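Triphenylmethane reductase (Citrobacter sp., PDB 2VRC) probably reduces triphenylmethane dyes with NADPH, bound in a Rossmann-type fold. Local coordinates at residues G14-H19 with A181-L186; S113-A118 with K257-K262; R139-T144 with N171-N176. The protein carries 4 engineered substitutions. All coordinates share one frame; numbering follows the deposited sequence.

Contact 1. Residues G14-H19 with A181-L186; sequences GLVIQH and AAATVL
Val16 and His19 of one helix meet Ala182, Ala183 and Leu186 of another mainly through aliphatic carbons. Val16 carries most of the contact, with both branches in use. Val16 CG2 lies 4.0 Å from Ala182 CB. Val16 CG1 lies 4.3 Å from Leu186 CD1 and touches Ala183 CB more loosely. The torsion explains this division of work: CG1 is anti to the backbone N (chi1 177°), which leaves CG2 beside that N. This aims CG1 at Ala183 and Leu186, and CG2 at Ala182. His19 touches with CB rather than with its ring, and His19 CB sits 3.7 Å from Ala183 CB. The Ala183 methyl therefore rests between the Val16 and His19 positions, one helical turn apart. Ala183 CB also lies against the backbone, 4.1 Å from Val16 O.

The small alanine methyls let the backbones come close. The CA atoms of Val16 and Ala183 are 5.6 Å apart, and the short helix axes approach to 8.7 Å. The helices run in roughly the same direction and cross at -49°. Each segment keeps its own i to i+4 backbone bonds, such as His19 N to Leu15 O.

Helix 11-23 and helix 175-186 here pack beside each other on one face of the parallel sheet of the Rossmann-type fold. Leu71 of strand 69-72 lies under the contact, touching Val16, Ala182 and Leu186. Helix 266-271 packs on Ala181 of helix 175-186.

Contact 2. Residues S113-A118 with K257-K262; sequences SIIPLA and KGEASK
Glu259 reaches the loop at Ser113 and Ile114 through a bent side chain. Its CG is anti to the backbone N (chi1 -174°), and a turn at chi2 of 73° places the carboxylate beside Ser113 and Ile114. Ser113 answers with OG anti to its own N (chi1 176°), which brings the hydroxyl up to the acid.

Both carboxylate oxygens are used. Ser113 OG donates to Glu259 OE2 at 2.5 Å, a length so short that it is doubtful in detail at 2.50 Å resolution. Ile114 N donates to Glu259 OE1 at 3.3 Å, and this bond is nearly straight. The amide meets OE1 on the syn side and lies somewhat out of the carboxylate plane. Bonds to both oxygens would limit rotation of the carboxylate. The same Ser113 OG also takes a weak bond from Ile115 N.

Aliphatic groups flank the polar pair. Ile114 and Glu259 lie alongside, pointing contrary ways, with Ile114 CG1 3.7 Å from Glu259 OE1. Ile114 CD1 packs against Lys257 CB at 3.6 Å, the two side chains nearly perpendicular. Ile115 CG1 passes Glu259 OE2 at 4.0 Å. Ala254 of helix 242-255 touches both Ile115 and Glu259.

This is a surface contact between the loop leading into helix 116-129 and the connection from helix 242-255 to helix 266-271. Ser261 N and Ser261 OG both bond Gly258 O. The backbone behind Glu259 is a helix ending: Gly258 has positive phi and closes a Schellman motif, and a type I beta turn runs from Gly258 to Ser261.

Contact 3. Residues R139-T144 with N171-N176; sequences RNALYT and NSVTRN
Tyr143 and Val173 form a single beta bridge where the chain leaves strand 135-140 of the Rossmann-type sheet and where it enters helix 175-186. Ala141, Tyr143 and Arg175 all belong to the NADP(+) site, although this chain holds no cofactor.

Two backbone bonds make the bridge. Val173 N donates to Leu142 O at 3.1 Å. Thr144 N donates to Val173 O at 2.9 Å. Tyr143 CA adds a CA-H...O contact to that same Val173 O.

Among the side chains, Thr144 OG1 and Ser172 OG share a hydrogen bond of 2.7 Å. Ser172 OG also binds Trp204 NE1, so two partners hold this buried hydroxyl. One water joins Leu142 N to Asn171 OD1, while Asn171 ND2 bonds Lys262 O. Thr174 is the N-cap of helix 175-186, its OG1 taking a bond from Glu177 N.

Apolar packing is lighter. Ala141 CB meets Val173 CG1 at 4.5 Å. The same methyl also approaches the backbone, with Ala141 CB 3.7 Å from Asn171 O.

The aromatic contact is a CH-pi one. Arg175 runs nearly perpendicular to the Tyr143 side chain. It bends at chi3 (-68°), taking Arg175 NE past Tyr143 CD2 at 3.9 Å, with guanidinium and ring planes 60° apart. Arg175 CG stands over the Tyr143 ring centre, 4.2 Å from the centroid.

Contact 3 lies nearest the chain centre and touches both of the others. Contacts 1 and 3 share helix 175-186, and their centres are 14 Å apart. Leu15 CD1 packs 3.8 Å from Arg175 CD. Contacts 2 and 3 are also 14 Å apart between centres, and they meet where Ala260 packs on the Asn171 side chain. Contacts 1 and 2 do not touch. They lie on opposite sides of the chain centre, their centres 25 Å apart and their nearest atoms about 15 Å apart. Contact 3 supplies three residues of the NADP(+) site. Leu12 also belongs to that site, and the side chains of Leu12 and Val16 of contact 1 are about 4 Å apart.

Contact 1. Residues G14-H19 with A181-L186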
loop_
_atom_site.group_PDB
_atom_site.type_symbol
_atom_site.label_atom_id
_atom_site.label_comp_id
_atom_site.label_asym_id
_atom_site.label_seq_id
_atom_site.Cartn_x
_atom_site.Cartn_y
_atom_site.Cartn_z
ATOM N N GLY D 14 -13.691 14.188 6.003
ATOM C CA GLY D 14 -13.445 15.399 6.796
ATOM C C GLY D 14 -14.695 15.914 7.488
ATOM O O GLY D 14 -14.679 16.227 8.679
ATOM N N LEU D 15 -15.788 15.971 6.737
ATOM C CA LEU D 15 -17.073 16.426 7.252
ATOM C C LEU D 15 -17.613 15.497 8.353
ATOM O O LEU D 15 -18.250 15.967 9.301
ATOM C CB LEU D 15 -18.081 16.613 6.096
ATOM C CG LEU D 15 -17.740 17.720 5.073
ATOM C CD1 LEU D 15 -18.637 17.719 3.855
ATOM C CD2 LEU D 15 -17.777 19.100 5.703
ATOM N N VAL D 16 -17.347 14.195 8.254
ATOM C CA VAL D 16 -17.871 13.260 9.254
ATOM C C VAL D 16 -17.223 13.570 10.592
ATOM O O VAL D 16 -17.915 13.655 11.611
ATOM C CB VAL D 16 -17.685 11.758 8.865
ATOM C CG1 VAL D 16 -18.176 10.861 9.982
ATOM C CG2 VAL D 16 -18.444 11.423 7.586
ATOM N N ILE D 17 -15.907 13.781 10.572
ATOM C CA ILE D 17 -15.153 14.114 11.780
ATOM C C ILE D 17 -15.587 15.434 12.378
ATOM O O ILE D 17 -15.767 15.512 13.599
ATOM C CB ILE D 17 -13.630 14.087 11.547
ATOM C CG1 ILE D 17 -13.217 12.661 11.171
ATOM C CG2 ILE D 17 -12.879 14.496 12.814
ATOM C CD1 ILE D 17 -11.956 12.576 10.365
ATOM N N GLN D 18 -15.782 16.451 11.532
ATOM C CA GLN D 18 -16.320 17.754 11.996
ATOM C C GLN D 18 -17.660 17.550 12.695
ATOM O O GLN D 18 -17.882 18.078 13.793
ATOM C CB GLN D 18 -16.499 18.783 10.859
ATOM C CG GLN D 18 -15.270 19.066 9.971
ATOM C CD GLN D 18 -13.964 19.324 10.746
ATOM O OE1 GLN D 18 -12.912 18.746 10.427
ATOM N NE2 GLN D 18 -14.024 20.195 11.754
ATOM N N HIS D 19 -18.550 16.780 12.062
ATOM C CA HIS D 19 -19.849 16.463 12.666
ATOM C C HIS D 19 -19.660 15.590 13.892
ATOM O O HIS D 19 -20.427 15.682 14.843
ATOM C CB HIS D 19 -20.798 15.778 11.679
ATOM C CG HIS D 19 -21.526 16.722 10.773
ATOM N ND1 HIS D 19 -22.402 17.684 11.240
ATOM C CD2 HIS D 19 -21.536 16.827 9.422
ATOM C CE1 HIS D 19 -22.894 18.361 10.216
ATOM N NE2 HIS D 19 -22.387 17.861 9.102
ATOM N N ALA D 181 -25.453 12.143 8.367
ATOM C CA ALA D 181 -26.033 10.804 8.427
ATOM C C ALA D 181 -25.033 9.795 9.006
ATOM O O ALA D 181 -25.332 9.092 9.987
ATOM C CB ALA D 181 -26.524 10.366 7.044
ATOM N N ALA D 182 -23.839 9.754 8.428
ATOM C CA ALA D 182 -22.811 8.849 8.905
ATOM C C ALA D 182 -22.525 9.075 10.397
ATOM O O ALA D 182 -22.475 8.134 11.181
ATOM C CB ALA D 182 -21.554 9.022 8.084
ATOM N N ALA D 183 -22.380 10.339 10.778
ATOM C CA ALA D 183 -21.977 10.698 12.119
ATOM C C ALA D 183 -23.039 10.293 13.127
ATOM O O ALA D 183 -22.713 9.856 14.243
ATOM C CB ALA D 183 -21.715 12.185 12.190
ATOM N N THR D 184 -24.304 10.440 12.722
ATOM C CA THR D 184 -25.462 10.127 13.552
ATOM C C THR D 184 -25.486 8.640 13.848
ATOM O O THR D 184 -25.643 8.212 14.998
ATOM C CB THR D 184 -26.753 10.500 12.804
ATOM O OG1 THR D 184 -26.688 11.875 12.427
ATOM C CG2 THR D 184 -28.028 10.274 13.678
ATOM N N VAL D 185 -25.300 7.858 12.796
ATOM C CA VAL D 185 -25.288 6.413 12.896
ATOM C C VAL D 185 -24.186 5.932 13.847
ATOM O O VAL D 185 -24.375 4.983 14.612
ATOM C CB VAL D 185 -25.130 5.779 11.480
ATOM C CG1 VAL D 185 -24.615 4.379 11.553
ATOM C CG2 VAL D 185 -26.449 5.836 10.726
ATOM N N LEU D 186 -23.037 6.586 13.790
ATOM C CA LEU D 186 -21.910 6.185 14.609
ATOM C C LEU D 186 -22.088 6.580 16.082
ATOM O O LEU D 186 -21.401 6.029 16.947
ATOM C CB LEU D 186 -20.624 6.795 14.065
ATOM C CG LEU D 186 -20.144 6.378 12.676
ATOM C CD1 LEU D 186 -19.085 7.362 12.226
ATOM C CD2 LEU D 186 -19.580 4.982 12.700
#

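Contact 2. Residues S113-A118 with K257-K262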
loop_
_atom_site.group_PDB
_atom_site.type_symbol
_atom_site.label_atom_id
_atom_site.label_comp_id
_atom_site.label_asym_id
_atom_site.label_seq_id
_atom_site.Cartn_x
_atom_site.Cartn_y
_atom_site.Cartn_z
ATOM N N SER D 113 -29.197 -1.523 -10.161
ATOM C CA SER D 113 -28.397 -0.564 -10.891
ATOM C C SER D 113 -27.881 -1.022 -12.243
ATOM O O SER D 113 -27.585 -2.218 -12.469
ATOM C CB SER D 113 -27.230 -0.080 -10.065
ATOM O OG SER D 113 -26.440 0.782 -10.872
ATOM N N ILE D 114 -27.724 -0.024 -13.123
ATOM C CA ILE D 114 -27.234 -0.251 -14.485
ATOM C C ILE D 114 -25.725 0.088 -14.672
ATOM O O ILE D 114 -25.266 0.349 -15.789
ATOM C CB ILE D 114 -28.169 0.440 -15.527
ATOM C CG1 ILE D 114 -27.684 1.849 -15.880
ATOM C CG2 ILE D 114 -29.610 0.461 -15.002
ATOM C CD1 ILE D 114 -28.470 2.502 -16.994
ATOM N N ILE D 115 -24.956 0.024 -13.584
ATOM C CA ILE D 115 -23.580 0.514 -13.555
ATOM C C ILE D 115 -22.673 -0.477 -12.824
ATOM O O ILE D 115 -23.034 -0.954 -11.746
ATOM C CB ILE D 115 -23.523 1.891 -12.857
ATOM C CG1 ILE D 115 -24.235 2.946 -13.726
ATOM C CG2 ILE D 115 -22.101 2.255 -12.483
ATOM C CD1 ILE D 115 -23.568 4.322 -13.790
ATOM N N PRO D 116 -21.503 -0.812 -13.415
ATOM C CA PRO D 116 -20.581 -1.754 -12.765
ATOM C C PRO D 116 -20.115 -1.366 -11.359
ATOM O O PRO D 116 -19.787 -2.254 -10.562
ATOM C CB PRO D 116 -19.403 -1.824 -13.750
ATOM C CG PRO D 116 -20.058 -1.531 -15.101
ATOM C CD PRO D 116 -20.997 -0.406 -14.752
ATOM N N LEU D 117 -20.094 -0.068 -11.053
ATOM C CA LEU D 117 -19.703 0.382 -9.717
ATOM C C LEU D 117 -20.632 -0.142 -8.603
ATOM O O LEU D 117 -20.221 -0.298 -7.454
ATOM C CB LEU D 117 -19.593 1.908 -9.689
ATOM C CG LEU D 117 -19.073 2.641 -8.442
ATOM C CD1 LEU D 117 -17.616 2.387 -8.171
ATOM C CD2 LEU D 117 -19.326 4.147 -8.561
ATOM N N ALA D 118 -21.880 -0.429 -8.958
ATOM C CA ALA D 118 -22.826 -0.990 -8.012
ATOM C C ALA D 118 -22.419 -2.391 -7.551
ATOM O O ALA D 118 -22.616 -2.763 -6.381
ATOM C CB ALA D 118 -24.217 -1.003 -8.611
ATOM N N LYS D 257 -30.836 7.865 -17.512
ATOM C CA LYS D 257 -31.421 6.528 -17.643
ATOM C C LYS D 257 -32.390 6.138 -16.517
ATOM O O LYS D 257 -33.178 5.195 -16.661
ATOM C CB LYS D 257 -30.296 5.497 -17.770
ATOM C CG LYS D 257 -29.624 5.492 -19.150
ATOM C CD LYS D 257 -30.529 4.847 -20.223
ATOM C CE LYS D 257 -29.743 4.624 -21.532
ATOM N NZ LYS D 257 -30.206 3.422 -22.298
ATOM N N GLY D 258 -32.328 6.872 -15.409
ATOM C CA GLY D 258 -33.158 6.587 -14.250
ATOM C C GLY D 258 -32.307 6.238 -13.047
ATOM O O GLY D 258 -32.816 5.882 -11.986
ATOM N N GLU D 259 -30.993 6.361 -13.209
ATOM C CA GLU D 259 -30.080 5.878 -12.199
ATOM C C GLU D 259 -30.190 6.645 -10.890
ATOM O O GLU D 259 -29.879 6.102 -9.828
ATOM C CB GLU D 259 -28.654 5.901 -12.728
ATOM C CG GLU D 259 -27.639 5.289 -11.788
ATOM C CD GLU D 259 -27.688 3.760 -11.693
ATOM O OE1 GLU D 259 -28.441 3.093 -12.448
ATOM O OE2 GLU D 259 -26.933 3.228 -10.843
ATOM N N ALA D 260 -30.622 7.905 -10.961
ATOM C CA ALA D 260 -30.803 8.705 -9.744
ATOM C C ALA D 260 -32.280 9.077 -9.513
ATOM O O ALA D 260 -32.601 10.130 -8.942
ATOM C CB ALA D 260 -29.906 9.950 -9.779
ATOM N N SER D 261 -33.172 8.195 -9.944
ATOM C CA SER D 261 -34.584 8.545 -10.036
ATOM C C SER D 261 -35.477 7.859 -9.014
ATOM O O SER D 261 -36.669 8.078 -9.015
ATOM C CB SER D 261 -35.103 8.257 -11.443
ATOM O OG SER D 261 -35.254 6.861 -11.643
ATOM N N LYS D 262 -34.907 7.004 -8.172
ATOM C CA LYS D 262 -35.668 6.303 -7.138
ATOM C C LYS D 262 -35.485 7.045 -5.834
ATOM O O LYS D 262 -34.370 7.495 -5.544
ATOM C CB LYS D 262 -35.134 4.881 -6.941
ATOM C CG LYS D 262 -35.727 3.832 -7.843
ATOM C CD LYS D 262 -34.613 3.061 -8.562
ATOM C CE LYS D 262 -35.094 1.715 -9.072
ATOM N NZ LYS D 262 -34.808 0.678 -8.020
#

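Contact 3. Residues R139-T144 with N171-N176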
loop_
_atom_site.group_PDB
_atom_site.type_symbol
_atom_site.label_atom_id
_atom_site.label_comp_id
_atom_site.label_asym_id
_atom_site.label_seq_id
_atom_site.Cartn_x
_atom_site.Cartn_y
_atom_site.Cartn_z
ATOM N N ARG D 139 -25.858 3.783 2.003
ATOM C CA ARG D 139 -25.786 3.841 0.564
ATOM C C ARG D 139 -26.102 5.252 0.098
ATOM O O ARG D 139 -27.253 5.637 -0.045
ATOM C CB ARG D 139 -26.719 2.802 -0.050
ATOM C CG ARG D 139 -26.484 1.395 0.460
ATOM C CD ARG D 139 -27.549 0.508 -0.112
ATOM N NE ARG D 139 -27.151 -0.889 -0.262
ATOM C CZ ARG D 139 -27.895 -1.779 -0.905
ATOM N NH1 ARG D 139 -29.047 -1.377 -1.443
ATOM N NH2 ARG D 139 -27.492 -3.044 -1.029
ATOM N N ASN D 140 -25.049 6.019 -0.115
ATOM C CA ASN D 140 -25.153 7.429 -0.393
ATOM C C ASN D 140 -25.574 7.702 -1.811
ATOM O O ASN D 140 -25.126 7.026 -2.733
ATOM C CB ASN D 140 -23.816 8.109 -0.129
ATOM C CG ASN D 140 -23.440 8.097 1.329
ATOM O OD1 ASN D 140 -24.297 7.939 2.214
ATOM N ND2 ASN D 140 -22.151 8.280 1.601
ATOM N N ALA D 141 -26.432 8.704 -1.984
ATOM C CA ALA D 141 -26.778 9.222 -3.306
ATOM C C ALA D 141 -25.577 9.946 -3.839
ATOM O O ALA D 141 -24.692 10.247 -3.067
ATOM C CB ALA D 141 -27.903 10.212 -3.161
ATOM N N LEU D 142 -25.564 10.265 -5.134
ATOM C CA LEU D 142 -24.676 11.298 -5.663
ATOM C C LEU D 142 -24.750 12.590 -4.868
ATOM O O LEU D 142 -25.794 12.932 -4.321
ATOM C CB LEU D 142 -25.019 11.604 -7.115
ATOM C CG LEU D 142 -24.732 10.448 -8.075
ATOM C CD1 LEU D 142 -25.593 10.572 -9.340
ATOM C CD2 LEU D 142 -23.227 10.410 -8.386
ATOM N N TYR D 143 -23.634 13.310 -4.810
ATOM C CA TYR D 143 -23.564 14.573 -4.117
ATOM C C TYR D 143 -24.172 15.646 -4.969
ATOM O O TYR D 143 -23.978 15.694 -6.193
ATOM C CB TYR D 143 -22.108 14.958 -3.786
ATOM C CG TYR D 143 -21.346 13.899 -2.999
ATOM C CD1 TYR D 143 -21.962 13.233 -1.927
ATOM C CD2 TYR D 143 -20.024 13.562 -3.317
ATOM C CE1 TYR D 143 -21.295 12.267 -1.192
ATOM C CE2 TYR D 143 -19.341 12.581 -2.582
ATOM C CZ TYR D 143 -19.996 11.940 -1.520
ATOM O OH TYR D 143 -19.386 10.971 -0.761
ATOM N N THR D 144 -24.908 16.525 -4.313
ATOM C CA THR D 144 -25.424 17.709 -4.981
ATOM C C THR D 144 -24.327 18.750 -5.167
ATOM O O THR D 144 -24.351 19.536 -6.116
ATOM C CB THR D 144 -26.566 18.302 -4.195
ATOM O OG1 THR D 144 -27.506 17.259 -3.932
ATOM C CG2 THR D 144 -27.226 19.397 -4.991
ATOM N N ASN D 171 -31.883 12.387 -7.468
ATOM C CA ASN D 171 -32.193 12.202 -6.052
ATOM C C ASN D 171 -31.023 12.549 -5.142
ATOM O O ASN D 171 -30.949 12.079 -4.000
ATOM C CB ASN D 171 -32.605 10.757 -5.798
ATOM C CG ASN D 171 -31.499 9.753 -6.134
ATOM O OD1 ASN D 171 -30.415 10.113 -6.616
ATOM N ND2 ASN D 171 -31.785 8.490 -5.895
ATOM N N SER D 172 -30.115 13.371 -5.661
ATOM C CA SER D 172 -28.873 13.713 -4.991
ATOM C C SER D 172 -29.101 14.383 -3.638
ATOM O O SER D 172 -30.164 14.962 -3.405
ATOM C CB SER D 172 -28.046 14.649 -5.887
ATOM O OG SER D 172 -28.656 15.933 -5.926
ATOM N N VAL D 173 -28.113 14.304 -2.749
ATOM C CA VAL D 173 -28.158 15.089 -1.518
ATOM C C VAL D 173 -26.794 15.721 -1.281
ATOM O O VAL D 173 -25.818 15.287 -1.879
ATOM C CB VAL D 173 -28.671 14.283 -0.279
ATOM C CG1 VAL D 173 -29.858 13.395 -0.656
ATOM C CG2 VAL D 173 -27.616 13.434 0.282
ATOM N N THR D 174 -26.723 16.747 -0.434
ATOM C CA THR D 174 -25.428 17.385 -0.166
ATOM C C THR D 174 -24.494 16.435 0.565
ATOM O O THR D 174 -24.934 15.591 1.366
ATOM C CB THR D 174 -25.547 18.671 0.676
ATOM O OG1 THR D 174 -25.959 18.316 2.001
ATOM C CG2 THR D 174 -26.537 19.662 0.045
ATOM N N ARG D 175 -23.206 16.585 0.281
ATOM C CA ARG D 175 -22.147 15.840 0.953
ATOM C C ARG D 175 -22.266 16.025 2.458
ATOM O O ARG D 175 -22.134 15.073 3.236
ATOM C CB ARG D 175 -20.789 16.336 0.465
ATOM C CG ARG D 175 -19.608 15.454 0.863
ATOM C CD ARG D 175 -18.268 16.040 0.422
ATOM N NE ARG D 175 -18.100 16.042 -1.035
ATOM C CZ ARG D 175 -18.183 17.131 -1.797
ATOM N NH1 ARG D 175 -18.415 18.307 -1.223
ATOM N NH2 ARG D 175 -18.013 17.047 -3.120
ATOM N N ASN D 176 -22.560 17.256 2.859
ATOM C CA ASN D 176 -22.760 17.570 4.255
ATOM C C ASN D 176 -23.916 16.817 4.937
ATOM O O ASN D 176 -23.800 16.414 6.099
ATOM C CB ASN D 176 -22.904 19.077 4.445
ATOM C CG ASN D 176 -23.033 19.452 5.897
ATOM O OD1 ASN D 176 -24.129 19.714 6.386
ATOM N ND2 ASN D 176 -21.922 19.436 6.608
HETATM O O HOH W 1 -27.963 8.869 -6.326
#